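Local coordinates for protein putative phosphatase (Clostridium difficile, PDB 3SD7) that probably acts as a phosphatase of the haloacid dehalogenase-like hydrolase family, hydrolysing phosphate esters at a metal-binding active site, at residues L40-S54 with Y97-I111. Residues are numbered along the deposited sequence; the frame is centred on the assembly and turned at random.
Sequences LTDPKEGITKSIQYS and YREYFADKGIFENKI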
ATOM      1  N   LEU A  40       4.532  -0.929   4.188  1.00 17.89           N
ATOM      2  CA  LEU A  40       4.673  -0.437   5.560  1.00 19.36           C
ATOM      3  C   LEU A  40       3.808  -1.150   6.537  1.00 20.20           C
ATOM      4  O   LEU A  40       4.259  -1.458   7.660  1.00 22.12           O
ATOM      5  CB  LEU A  40       4.340   1.058   5.636  1.00 20.13           C
ATOM      6  CG  LEU A  40       5.216   1.990   4.801  1.00 19.01           C
ATOM      7  CD1 LEU A  40       4.646   3.438   4.824  1.00 21.17           C
ATOM      8  CD2 LEU A  40       6.652   1.986   5.311  1.00 19.67           C
ATOM      9  N   THR A  41       2.558  -1.369   6.160  1.00 21.67           N
ATOM     10  CA  THR A  41       1.545  -1.980   7.048  1.00 22.51           C
ATOM     11  C   THR A  41       0.727  -3.029   6.306  1.00 22.90           C
ATOM     12  O   THR A  41       0.599  -2.994   5.085  1.00 20.78           O
ATOM     13  CB  THR A  41       0.604  -0.898   7.625  1.00 25.70           C
ATOM     14  OG1 THR A  41       0.013  -0.160   6.537  1.00 24.82           O
ATOM     15  CG2 THR A  41       1.389   0.089   8.518  1.00 25.66           C
ATOM     16  N   ASP A  42       0.194  -3.979   7.061  1.00 22.13           N
ATOM     17  CA  ASP A  42      -0.595  -5.079   6.495  1.00 23.09           C
ATOM     18  C   ASP A  42      -2.082  -4.850   6.853  1.00 22.94           C
ATOM     19  O   ASP A  42      -2.444  -4.868   8.032  1.00 24.61           O
ATOM     20  CB  ASP A  42      -0.077  -6.406   7.047  1.00 23.51           C
ATOM     21  CG  ASP A  42      -0.737  -7.613   6.405  1.00 24.58           C
ATOM     22  OD1 ASP A  42      -1.690  -7.427   5.635  1.00 25.16           O
ATOM     23  OD2 ASP A  42      -0.342  -8.764   6.728  1.00 30.01           O
ATOM     24  N   PRO A  43      -2.947  -4.680   5.845  1.00 22.19           N
ATOM     25  CA  PRO A  43      -4.346  -4.390   6.092  1.00 23.58           C
ATOM     26  C   PRO A  43      -5.234  -5.622   6.206  1.00 24.40           C
ATOM     27  O   PRO A  43      -6.450  -5.483   6.277  1.00 27.73           O
ATOM     28  CB  PRO A  43      -4.736  -3.630   4.830  1.00 23.55           C
ATOM     29  CG  PRO A  43      -3.955  -4.305   3.765  1.00 23.48           C
ATOM     30  CD  PRO A  43      -2.631  -4.613   4.397  1.00 21.95           C
ATOM     31  N   LYS A  44      -4.633  -6.806   6.217  1.00 25.74           N
ATOM     32  CA  LYS A  44      -5.392  -8.057   6.162  1.00 27.54           C
ATOM     33  C   LYS A  44      -6.599  -8.138   7.098  1.00 27.90           C
ATOM     34  O   LYS A  44      -7.707  -8.464   6.678  1.00 29.73           O
ATOM     35  CB  LYS A  44      -4.449  -9.237   6.381  1.00 27.40           C
ATOM     36  CG  LYS A  44      -5.146 -10.580   6.438  1.00 33.33           C
ATOM     37  CD  LYS A  44      -4.171 -11.717   6.539  1.00 36.31           C
ATOM     38  CE  LYS A  44      -3.521 -12.006   5.174  1.00 40.65           C
ATOM     39  NZ  LYS A  44      -2.567 -13.166   5.221  1.00 43.45           N
ATOM     40  N   GLU A  45      -6.384  -7.827   8.366  1.00 29.29           N
ATOM     41  CA  GLU A  45      -7.468  -7.960   9.365  1.00 30.44           C
ATOM     42  C   GLU A  45      -8.709  -7.136   8.997  1.00 31.33           C
ATOM     43  O   GLU A  45      -9.832  -7.664   8.899  1.00 33.51           O
ATOM     44  CB  GLU A  45      -6.953  -7.572  10.744  1.00 33.50           C
ATOM     45  CG  GLU A  45      -7.950  -7.884  11.868  1.00 36.03           C
ATOM     46  CD  GLU A  45      -7.609  -7.236  13.216  1.00 43.43           C
ATOM     47  OE1 GLU A  45      -6.526  -6.622  13.361  1.00 43.11           O
ATOM     48  OE2 GLU A  45      -8.461  -7.333  14.132  1.00 46.92           O
ATOM     49  N   GLY A  46      -8.520  -5.826   8.802  1.00 31.27           N
ATOM     50  CA  GLY A  46      -9.638  -4.958   8.494  1.00 31.39           C
ATOM     51  C   GLY A  46     -10.316  -5.231   7.177  1.00 31.43           C
ATOM     52  O   GLY A  46     -11.536  -5.097   7.061  1.00 32.67           O
ATOM     53  N   ILE A  47      -9.541  -5.575   6.150  1.00 28.87           N
ATOM     54  CA  ILE A  47     -10.156  -5.867   4.862  1.00 30.06           C
ATOM     55  C   ILE A  47     -11.007  -7.137   4.954  1.00 32.06           C
ATOM     56  O   ILE A  47     -12.181  -7.166   4.528  1.00 33.31           O
ATOM     57  CB  ILE A  47      -9.111  -5.981   3.735  1.00 28.00           C
ATOM     58  CG1 ILE A  47      -8.441  -4.615   3.522  1.00 31.01           C
ATOM     59  CG2 ILE A  47      -9.795  -6.484   2.432  1.00 29.38           C
ATOM     60  CD1 ILE A  47      -7.359  -4.661   2.438  1.00 29.21           C
ATOM     61  N   THR A  48     -10.439  -8.190   5.517  1.00 31.31           N
ATOM     62  CA  THR A  48     -11.174  -9.455   5.597  1.00 33.25           C
ATOM     63  C   THR A  48     -12.396  -9.331   6.527  1.00 35.30           C
ATOM     64  O   THR A  48     -13.479  -9.872   6.238  1.00 37.21           O
ATOM     65  CB  THR A  48     -10.260 -10.629   6.005  1.00 32.75           C
ATOM     66  OG1 THR A  48      -9.631 -10.331   7.249  1.00 32.43           O
ATOM     67  CG2 THR A  48      -9.176 -10.871   4.934  1.00 31.46           C
ATOM     68  N   LYS A  49     -12.256  -8.604   7.623  1.00 36.02           N
ATOM     69  CA  LYS A  49     -13.394  -8.440   8.538  1.00 38.07           C
ATOM     70  C   LYS A  49     -14.513  -7.597   7.920  1.00 39.58           C
ATOM     71  O   LYS A  49     -15.705  -7.845   8.192  1.00 43.15           O
ATOM     72  CB  LYS A  49     -12.957  -7.894   9.880  1.00 39.03           C
ATOM     73  CG  LYS A  49     -12.216  -8.904  10.698  1.00 41.44           C
ATOM     74  CD  LYS A  49     -11.857  -8.371  12.052  1.00 44.07           C
ATOM     75  CE  LYS A  49     -11.262  -9.469  12.917  1.00 47.29           C
ATOM     76  NZ  LYS A  49     -10.944  -8.984  14.274  1.00 53.66           N
ATOM     77  N   SER A  50     -14.138  -6.626   7.091  1.00 37.07           N
ATOM     78  CA  SER A  50     -15.112  -5.787   6.393  1.00 38.71           C
ATOM     79  C   SER A  50     -15.883  -6.623   5.390  1.00 39.57           C
ATOM     80  O   SER A  50     -17.103  -6.508   5.300  1.00 43.17           O
ATOM     81  CB  SER A  50     -14.444  -4.603   5.698  1.00 36.80           C
ATOM     82  OG  SER A  50     -13.791  -3.756   6.626  1.00 38.50           O
ATOM     83  N   ILE A  51     -15.177  -7.471   4.629  1.00 37.59           N
ATOM     84  CA  ILE A  51     -15.845  -8.373   3.695  1.00 39.18           C
ATOM     85  C   ILE A  51     -16.759  -9.344   4.442  1.00 41.60           C
ATOM     86  O   ILE A  51     -17.907  -9.566   4.039  1.00 44.43           O
ATOM     87  CB  ILE A  51     -14.827  -9.162   2.815  1.00 37.21           C
ATOM     88  CG1 ILE A  51     -14.036  -8.188   1.954  1.00 36.44           C
ATOM     89  CG2 ILE A  51     -15.562 -10.177   1.941  1.00 37.71           C
ATOM     90  CD1 ILE A  51     -12.914  -8.822   1.111  1.00 32.99           C
ATOM     91  N   GLN A  52     -16.256  -9.928   5.528  1.00 42.77           N
ATOM     92  CA  GLN A  52     -17.026 -10.869   6.338  1.00 45.59           C
ATOM     93  C   GLN A  52     -18.328 -10.235   6.828  1.00 48.47           C
ATOM     94  O   GLN A  52     -19.409 -10.847   6.767  1.00 49.87           O
ATOM     95  CB  GLN A  52     -16.198 -11.332   7.544  1.00 46.26           C
ATOM     96  CG  GLN A  52     -16.831 -12.470   8.373  1.00 50.84           C
ATOM     97  CD  GLN A  52     -16.004 -12.818   9.599  1.00 48.24           C
ATOM     98  OE1 GLN A  52     -15.678 -11.950  10.402  1.00 50.74           O
ATOM     99  NE2 GLN A  52     -15.670 -14.087   9.749  1.00 55.77           N
ATOM    100  N   TYR A  53     -18.215  -9.009   7.324  1.00 48.04           N
ATOM    101  CA  TYR A  53     -19.368  -8.258   7.806  1.00 51.11           C
ATOM    102  C   TYR A  53     -20.390  -8.041   6.688  1.00 52.04           C
ATOM    103  O   TYR A  53     -21.607  -8.163   6.915  1.00 55.25           O
ATOM    104  CB  TYR A  53     -18.905  -6.910   8.381  1.00 50.89           C
ATOM    105  CG  TYR A  53     -20.026  -5.976   8.772  1.00 55.13           C
ATOM    106  CD1 TYR A  53     -20.693  -6.126   9.985  1.00 61.34           C
ATOM    107  CD2 TYR A  53     -20.404  -4.921   7.938  1.00 56.49           C
ATOM    108  CE1 TYR A  53     -21.712  -5.265  10.354  1.00 65.39           C
ATOM    109  CE2 TYR A  53     -21.428  -4.044   8.306  1.00 60.14           C
ATOM    110  CZ  TYR A  53     -22.074  -4.226   9.510  1.00 65.55           C
ATOM    111  OH  TYR A  53     -23.088  -3.370   9.881  1.00 66.65           O
ATOM    112  N   SER A  54     -19.901  -7.729   5.488  1.00 50.34           N
ATOM    113  CA  SER A  54     -20.776  -7.504   4.352  1.00 52.05           C
ATOM    114  C   SER A  54     -21.469  -8.814   4.004  1.00 54.70           C
ATOM    115  O   SER A  54     -22.704  -8.877   3.980  1.00 57.18           O
ATOM    116  CB  SER A  54     -20.014  -6.943   3.159  1.00 50.67           C
ATOM    117  OG  SER A  54     -20.901  -6.687   2.085  1.00 51.89           O
ATOM    118  N   TYR A  97     -19.484  -3.221   3.353  1.00 50.11           N
ATOM    119  CA  TYR A  97     -18.039  -3.293   3.540  1.00 46.83           C
ATOM    120  C   TYR A  97     -17.512  -1.936   4.034  1.00 47.34           C
ATOM    121  O   TYR A  97     -16.800  -1.855   5.038  1.00 46.00           O
ATOM    122  CB  TYR A  97     -17.356  -3.657   2.219  1.00 45.32           C
ATOM    123  CG  TYR A  97     -15.846  -3.524   2.265  1.00 40.91           C
ATOM    124  CD1 TYR A  97     -15.038  -4.635   2.410  1.00 39.93           C
ATOM    125  CD2 TYR A  97     -15.231  -2.270   2.183  1.00 40.50           C
ATOM    126  CE1 TYR A  97     -13.653  -4.520   2.451  1.00 36.97           C
ATOM    127  CE2 TYR A  97     -13.828  -2.146   2.233  1.00 37.25           C
ATOM    128  CZ  TYR A  97     -13.061  -3.275   2.373  1.00 38.20           C
ATOM    129  OH  TYR A  97     -11.684  -3.189   2.420  1.00 37.18           O
ATOM    130  N   ARG A  98     -17.872  -0.877   3.313  1.00 49.49           N
ATOM    131  CA  ARG A  98     -17.414   0.475   3.637  1.00 51.00           C
ATOM    132  C   ARG A  98     -17.848   0.918   5.025  1.00 52.11           C
ATOM    133  O   ARG A  98     -17.083   1.562   5.743  1.00 51.89           O
ATOM    134  CB  ARG A  98     -17.902   1.465   2.588  1.00 53.30           C
ATOM    135  CG  ARG A  98     -17.270   1.227   1.225  1.00 55.88           C
ATOM    136  CD  ARG A  98     -17.727   2.264   0.222  1.00 65.00           C
ATOM    137  NE  ARG A  98     -17.032   2.143  -1.060  1.00 69.33           N
ATOM    138  CZ  ARG A  98     -17.201   2.975  -2.088  1.00 75.09           C
ATOM    139  NH1 ARG A  98     -18.043   4.003  -1.996  1.00 80.00           N
ATOM    140  NH2 ARG A  98     -16.520   2.785  -3.214  1.00 76.57           N
ATOM    141  N   GLU A  99     -19.072   0.558   5.395  1.00 53.95           N
ATOM    142  CA  GLU A  99     -19.606   0.874   6.704  1.00 55.50           C
ATOM    143  C   GLU A  99     -18.709   0.280   7.791  1.00 52.26           C
ATOM    144  O   GLU A  99     -18.288   0.990   8.709  1.00 51.83           O
ATOM    145  CB  GLU A  99     -21.045   0.349   6.828  1.00 58.53           C
ATOM    146  CG  GLU A  99     -21.686   0.584   8.176  1.00 65.92           C
ATOM    147  CD  GLU A  99     -23.147   0.171   8.219  1.00 70.14           C
ATOM    148  OE1 GLU A  99     -23.632  -0.468   7.259  1.00 69.44           O
ATOM    149  OE2 GLU A  99     -23.814   0.496   9.222  1.00 79.33           O
ATOM    150  N   TYR A 100     -18.402  -1.012   7.681  1.00 49.54           N
ATOM    151  CA  TYR A 100     -17.553  -1.657   8.678  1.00 48.14           C
ATOM    152  C   TYR A 100     -16.120  -1.119   8.603  1.00 44.98           C
ATOM    153  O   TYR A 100     -15.454  -0.961   9.622  1.00 44.75           O
ATOM    154  CB  TYR A 100     -17.532  -3.192   8.512  1.00 47.36           C
ATOM    155  CG  TYR A 100     -16.662  -3.873   9.561  1.00 47.93           C
ATOM    156  CD1 TYR A 100     -17.216  -4.423  10.713  1.00 51.65           C
ATOM    157  CD2 TYR A 100     -15.274  -3.916   9.417  1.00 46.62           C
ATOM    158  CE1 TYR A 100     -16.407  -5.019  11.678  1.00 52.27           C
ATOM    159  CE2 TYR A 100     -14.468  -4.507  10.368  1.00 47.49           C
ATOM    160  CZ  TYR A 100     -15.035  -5.052  11.497  1.00 50.44           C
ATOM    161  OH  TYR A 100     -14.206  -5.625  12.429  1.00 52.82           O
ATOM    162  N   PHE A 101     -15.641  -0.842   7.403  1.00 44.24           N
ATOM    163  CA  PHE A 101     -14.248  -0.403   7.282  1.00 42.09           C
ATOM    164  C   PHE A 101     -14.029   0.974   7.926  1.00 44.40           C
ATOM    165  O   PHE A 101     -13.052   1.187   8.653  1.00 41.92           O
ATOM    166  CB  PHE A 101     -13.781  -0.384   5.839  1.00 41.16           C
ATOM    167  CG  PHE A 101     -12.291  -0.149   5.710  1.00 39.09           C
ATOM    168  CD1 PHE A 101     -11.394  -1.209   5.807  1.00 37.04           C
ATOM    169  CD2 PHE A 101     -11.794   1.133   5.550  1.00 39.33           C
ATOM    170  CE1 PHE A 101     -10.027  -0.989   5.712  1.00 35.63           C
ATOM    171  CE2 PHE A 101     -10.414   1.354   5.450  1.00 37.81           C
ATOM    172  CZ  PHE A 101      -9.549   0.312   5.529  1.00 34.84           C
ATOM    173  N   ALA A 102     -14.947   1.896   7.665  1.00 48.01           N
ATOM    174  CA  ALA A 102     -14.846   3.241   8.226  1.00 49.82           C
ATOM    175  C   ALA A 102     -14.976   3.214   9.751  1.00 52.24           C
ATOM    176  O   ALA A 102     -14.339   3.997  10.449  1.00 53.18           O
ATOM    177  CB  ALA A 102     -15.909   4.165   7.612  1.00 52.72           C
ATOM    178  N   ASP A 103     -15.787   2.296  10.261  1.00 53.91           N
ATOM    179  CA  ASP A 103     -16.029   2.197  11.699  1.00 56.40           C
ATOM    180  C   ASP A 103     -14.899   1.488  12.451  1.00 54.27           C
ATOM    181  O   ASP A 103     -14.430   1.983  13.480  1.00 55.46           O
ATOM    182  CB  ASP A 103     -17.354   1.461  11.948  1.00 59.58           C
ATOM    183  CG  ASP A 103     -17.739   1.393  13.430  1.00 64.31           C
ATOM    184  OD1 ASP A 103     -17.316   2.269  14.217  1.00 69.96           O
ATOM    185  OD2 ASP A 103     -18.486   0.458  13.797  1.00 71.10           O
ATOM    186  N   LYS A 104     -14.470   0.332  11.944  1.00 49.40           N
ATOM    187  CA  LYS A 104     -13.456  -0.490  12.635  1.00 48.33           C
ATOM    188  C   LYS A 104     -12.340  -1.039  11.767  1.00 43.21           C
ATOM    189  O   LYS A 104     -11.214  -1.216  12.244  1.00 41.69           O
ATOM    190  CB  LYS A 104     -14.144  -1.676  13.328  1.00 50.19           C
ATOM    191  CG  LYS A 104     -15.112  -1.233  14.407  1.00 58.87           C
ATOM    192  CD  LYS A 104     -15.678  -2.356  15.270  1.00 67.97           C
ATOM    193  CE  LYS A 104     -16.640  -3.271  14.528  1.00 70.09           C
ATOM    194  NZ  LYS A 104     -17.557  -3.966  15.507  1.00 72.07           N
ATOM    195  N   GLY A 105     -12.642  -1.333  10.508  1.00 40.07           N
ATOM    196  CA  GLY A 105     -11.644  -1.910   9.609  1.00 37.74           C
ATOM    197  C   GLY A 105     -10.394  -1.048   9.479  1.00 36.30           C
ATOM    198  O   GLY A 105      -9.285  -1.554   9.446  1.00 33.95           O
ATOM    199  N   ILE A 106     -10.589   0.272   9.472  1.00 37.74           N
ATOM    200  CA  ILE A 106      -9.465   1.218   9.294  1.00 37.09           C
ATOM    201  C   ILE A 106      -8.438   1.103  10.423  1.00 38.14           C
ATOM    202  O   ILE A 106      -7.255   1.392  10.225  1.00 36.93           O
ATOM    203  CB  ILE A 106      -9.984   2.672   9.162  1.00 38.67           C
ATOM    204  CG1 ILE A 106      -8.835   3.657   8.842  1.00 37.48           C
ATOM    205  CG2 ILE A 106     -10.706   3.091  10.425  1.00 37.56           C
ATOM    206  CD1 ILE A 106      -8.078   3.302   7.619  1.00 36.68           C
ATOM    207  N   PHE A 107      -8.885   0.666  11.596  1.00 39.56           N
ATOM    208  CA  PHE A 107      -7.989   0.510  12.735  1.00 41.49           C
ATOM    209  C   PHE A 107      -7.396  -0.891  12.850  1.00 40.47           C
ATOM    210  O   PHE A 107      -6.589  -1.149  13.739  1.00 42.61           O
ATOM    211  CB  PHE A 107      -8.727   0.874  14.033  1.00 44.75           C
ATOM    212  CG  PHE A 107      -9.317   2.242  14.010  1.00 49.34           C
ATOM    213  CD1 PHE A 107      -8.503   3.360  14.159  1.00 53.53           C
ATOM    214  CD2 PHE A 107     -10.677   2.421  13.814  1.00 53.10           C
ATOM    215  CE1 PHE A 107      -9.038   4.638  14.129  1.00 54.68           C
ATOM    216  CE2 PHE A 107     -11.224   3.699  13.787  1.00 58.93           C
ATOM    217  CZ  PHE A 107     -10.402   4.807  13.942  1.00 58.82           C
ATOM    218  N   GLU A 108      -7.769  -1.783  11.934  1.00 37.99           N
ATOM    219  CA  GLU A 108      -7.302  -3.159  11.953  1.00 36.03           C
ATOM    220  C   GLU A 108      -6.207  -3.385  10.902  1.00 32.78           C
ATOM    221  O   GLU A 108      -6.440  -3.917   9.822  1.00 30.82           O
ATOM    222  CB  GLU A 108      -8.493  -4.090  11.758  1.00 36.96           C
ATOM    223  CG  GLU A 108      -9.421  -4.054  12.978  1.00 40.01           C
ATOM    224  CD  GLU A 108     -10.771  -4.702  12.759  1.00 44.88           C
ATOM    225  OE1 GLU A 108     -11.175  -4.897  11.599  1.00 43.78           O
ATOM    226  OE2 GLU A 108     -11.430  -5.001  13.779  1.00 50.10           O
ATOM    227  N   ASN A 109      -5.012  -2.940  11.260  1.00 31.60           N
ATOM    228  CA  ASN A 109      -3.816  -3.099  10.453  1.00 30.67           C
ATOM    229  C   ASN A 109      -2.681  -3.534  11.365  1.00 31.87           C
ATOM    230  O   ASN A 109      -2.751  -3.347  12.595  1.00 34.52           O
ATOM    231  CB  ASN A 109      -3.387  -1.772   9.786  1.00 29.94           C
ATOM    232  CG  ASN A 109      -4.434  -1.189   8.874  1.00 30.03           C
ATOM    233  OD1 ASN A 109      -4.397  -1.409   7.657  1.00 28.33           O
ATOM    234  ND2 ASN A 109      -5.383  -0.428   9.445  1.00 31.33           N
ATOM    235  N   LYS A 110      -1.634  -4.101  10.776  1.00 29.54           N
ATOM    236  CA  LYS A 110      -0.460  -4.518  11.518  1.00 30.76           C
ATOM    237  C   LYS A 110       0.776  -3.961  10.847  1.00 30.03           C
ATOM    238  O   LYS A 110       1.020  -4.227   9.662  1.00 31.01           O
ATOM    239  CB  LYS A 110      -0.375  -6.029  11.503  1.00 33.54           C
ATOM    240  CG  LYS A 110       0.609  -6.671  12.471  1.00 41.89           C
ATOM    241  CD  LYS A 110       0.485  -8.199  12.348  1.00 47.22           C
ATOM    242  CE  LYS A 110       1.410  -8.971  13.271  1.00 52.54           C
ATOM    243  NZ  LYS A 110       1.113 -10.438  13.177  1.00 56.13           N
ATOM    244  N   ILE A 111       1.604  -3.256  11.591  1.00 28.24           N
ATOM    245  CA  ILE A 111       2.828  -2.716  11.019  1.00 26.20           C
ATOM    246  C   ILE A 111       3.813  -3.870  10.837  1.00 26.81           C
ATOM    247  O   ILE A 111       3.889  -4.757  11.681  1.00 27.58           O
ATOM    248  CB  ILE A 111       3.398  -1.552  11.863  1.00 27.22           C
ATOM    249  CG1 ILE A 111       4.595  -0.918  11.190  1.00 24.56           C
ATOM    250  CG2 ILE A 111       3.751  -2.025  13.282  1.00 30.14           C
ATOM    251  CD1 ILE A 111       4.972   0.471  11.813  1.00 30.76           C
TER
HETATM  252  O   HOH W   1      -2.243  -1.401   5.867  1.00 20.12           O
HETATM  253  O   HOH W   2      -7.432  -2.879   7.160  1.00 22.80           O
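Ser50 is a knob in a hole made by Tyr97, Tyr100, Phe101 and Gly105. Its CB lies over one face of the Tyr97 ring, a CH-pi contact 3.6 Å from the centroid. With OG beside the backbone N (chi1 -61°), the hydroxyl donates to Gly46 O at 2.7 Å. That oxygen also takes Ser50 N, from the other face of its plane. The same OG sits at the edges of the Tyr100 and Phe101 rings. Gly46 and Gly105 bring the helices close: their CA atoms are 3.8 Å apart. Gly46 N also donates to Glu108 O at 3.0 Å. Helices 44-54 and 97-105 run roughly antiparallel, at 138°. They belong to the helical cap of this HAD-like fold, and 41-42 and 110-111 form the two-strand antiparallel link to the core. Here Asp42 and Lys110 are a hydrogen-bonded pair, with Asp42 N to Lys110 O at 2.7 Å. A water accepts from Thr41 OG1 and donates to Asn109 OD1. Asp42 OD1 accepts from Lys44 N in an Asx turn and also hydrogen-bonds Tyr214 OH. The side nearer solvent is held by charged groups instead of close helix packing. The Glu45 and Glu108 carboxylates stack, planes 17° apart, and their like charges lie close, OE2 to OE2 3.8 Å. Lys49 NZ, salt-bridged to Glu45 OE2 and 4.0 Å from Glu108 OE2, probably offsets part of their repulsion. Tyr100 OH donates to the syn lone pair of Glu108 OE1 at 3.2 Å.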